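Local coordinates for protein nigerythrin (Desulfovibrio vulgaris subsp. vulgaris, PDB 1YUZ) that acts as a peroxidase of the rubrerythrin family, with NADH peroxidase activity in vitro, using a diiron centre and a rubredoxin-like iron site, at the interface of chains A and B. Coordinates in Å, arbitrary orientation; residue numbers count along the deposited sequence, not the author numbering. Chains: chain A/B, Nigerythrin.

The interface of chains A and B. Residues chain A 154, 157-158, 161-162; chain B 1, 150-151, 153-154.
A:Asn161, at the C-terminal end of helix 136-161, reaches with its carboxamide between B:Ser150 and B:Glu154, one turn apart on the same helix of the other subunit. With CG anti to the carbonyl carbon and beside the backbone N (chi1 -69°), the carboxamide is carried across to the partner helix. The amide oxygen OD1 of A:Asn161 accepts a hydrogen bond from the hydroxyl OG of B:Ser150 at 2.6 Å, the donor tilted from the carbonyl plane. The amide nitrogen ND2 of A:Asn161 donates twice, to partners lying close to the amide plane: to the carboxylate OE2 of B:Glu154 at 2.8 Å, on its anti lone pair, and to the backbone O of B:Ser150 at 3.1 Å, which it meets from above the carbonyl plane. With both ends of the carboxamide bonded, its rotation is fixed, and amide and B:Glu154 carboxylate lie 21° from coplanar.

The extended chain of B:Glu154, CG anti to its backbone N (chi1 -179°), lays its carboxylate against A:Ala158, with B:Glu154 CD 3.7 Å from A:Ala158 CA. Alongside, A:Leu157 turns CD1 towards the methyl of B:Ala153.

Waters extend the polar network of this homodimer interface. One joins A:Glu154 OE1 to B:Glu154 OE1, two atoms that stay 4.8 Å apart; if both carboxylates are charged, the shared water may ease their repulsion. Another links the B:Met1 amino terminus to A:Asp162 OD2. A third lies 2.5 Å from B:Glu154 OE2 and also meets A:Asn161 ND2 at longer range. The terminal nitrogen N of B:Met1 approaches this third water to 2.6 Å.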
loop_
_atom_site.group_PDB
_atom_site.type_symbol
_atom_site.label_atom_id
_atom_site.label_comp_id
_atom_site.label_asym_id
_atom_site.label_seq_id
_atom_site.Cartn_x
_atom_site.Cartn_y
_atom_site.Cartn_z
ATOM N N GLU A 154 3.963 1.842 -2.509
ATOM C CA GLU A 154 4.454 2.372 -1.250
ATOM C C GLU A 154 4.495 3.894 -1.288
ATOM O O GLU A 154 4.126 4.546 -0.317
ATOM C CB GLU A 154 5.843 1.815 -0.934
ATOM C CG GLU A 154 6.371 2.293 0.413
ATOM C CD GLU A 154 7.770 1.804 0.726
ATOM O OE1 GLU A 154 8.373 2.337 1.679
ATOM O OE2 GLU A 154 8.264 0.888 0.033
ATOM N N LEU A 157 0.983 5.228 -0.768
ATOM C CA LEU A 157 0.516 5.117 0.612
ATOM C C LEU A 157 1.241 6.116 1.505
ATOM O O LEU A 157 0.639 6.689 2.409
ATOM C CB LEU A 157 0.714 3.699 1.152
ATOM C CG LEU A 157 -0.548 2.832 1.247
ATOM C CD1 LEU A 157 -1.554 3.482 2.183
ATOM C CD2 LEU A 157 -1.155 2.648 -0.127
ATOM N N ALA A 158 2.531 6.330 1.258
ATOM C CA ALA A 158 3.294 7.287 2.052
ATOM C C ALA A 158 2.701 8.680 1.852
ATOM O O ALA A 158 2.544 9.438 2.806
ATOM C CB ALA A 158 4.754 7.276 1.631
ATOM N N ASN A 161 -0.606 8.929 3.737
ATOM C CA ASN A 161 -0.429 9.113 5.171
ATOM C C ASN A 161 0.019 10.517 5.545
ATOM O O ASN A 161 -0.311 11.003 6.629
ATOM C CB ASN A 161 0.550 8.075 5.722
ATOM C CG ASN A 161 -0.023 6.677 5.689
ATOM O OD1 ASN A 161 -1.235 6.500 5.772
ATOM N ND2 ASN A 161 0.837 5.677 5.576
ATOM N N ASP A 162 0.751 11.173 4.649
ATOM C CA ASP A 162 1.226 12.530 4.900
ATOM C C ASP A 162 0.554 13.530 3.977
ATOM O O ASP A 162 1.144 14.548 3.627
ATOM C CB ASP A 162 2.743 12.618 4.706
ATOM C CG ASP A 162 3.510 11.993 5.842
ATOM O OD1 ASP A 162 3.023 12.063 6.989
ATOM O OD2 ASP A 162 4.608 11.449 5.594
ATOM N N MET B 1 4.675 8.375 8.673
ATOM C CA MET B 1 3.662 9.435 8.934
ATOM C C MET B 1 4.271 10.532 9.796
ATOM O O MET B 1 4.731 10.278 10.909
ATOM C CB MET B 1 2.450 8.839 9.645
ATOM C CG MET B 1 1.340 9.833 9.888
ATOM S SD MET B 1 -0.003 9.089 10.812
ATOM C CE MET B 1 -1.058 10.517 11.064
ATOM N N SER B 150 -3.843 3.000 7.614
ATOM C CA SER B 150 -3.082 3.409 6.447
ATOM C C SER B 150 -1.582 3.312 6.736
ATOM O O SER B 150 -0.786 3.099 5.828
ATOM C CB SER B 150 -3.487 4.816 5.997
ATOM O OG SER B 150 -3.377 5.758 7.042
ATOM N N VAL B 151 -1.198 3.464 8.001
ATOM C CA VAL B 151 0.207 3.327 8.375
ATOM C C VAL B 151 0.564 1.846 8.231
ATOM O O VAL B 151 1.631 1.500 7.730
ATOM C CB VAL B 151 0.453 3.796 9.828
ATOM C CG1 VAL B 151 1.813 3.318 10.320
ATOM C CG2 VAL B 151 0.390 5.314 9.893
ATOM N N ALA B 153 -0.759 -0.258 6.208
ATOM C CA ALA B 153 -0.679 -0.548 4.782
ATOM C C ALA B 153 0.704 -0.176 4.260
ATOM O O ALA B 153 1.329 -0.951 3.537
ATOM C CB ALA B 153 -1.756 0.222 4.025
ATOM N N GLU B 154 1.189 1.006 4.629
ATOM C CA GLU B 154 2.502 1.435 4.170
ATOM C C GLU B 154 3.602 0.523 4.703
ATOM O O GLU B 154 4.526 0.173 3.972
ATOM C CB GLU B 154 2.781 2.878 4.594
ATOM C CG GLU B 154 4.134 3.370 4.111
ATOM C CD GLU B 154 4.445 4.793 4.523
ATOM O OE1 GLU B 154 5.596 5.226 4.307
ATOM O OE2 GLU B 154 3.547 5.483 5.052
HETATM O O HOH W 1 6.430 10.065 6.957
HETATM O O HOH W 2 7.820 3.854 3.747
HETATM O O HOH W 3 3.397 7.420 6.632
#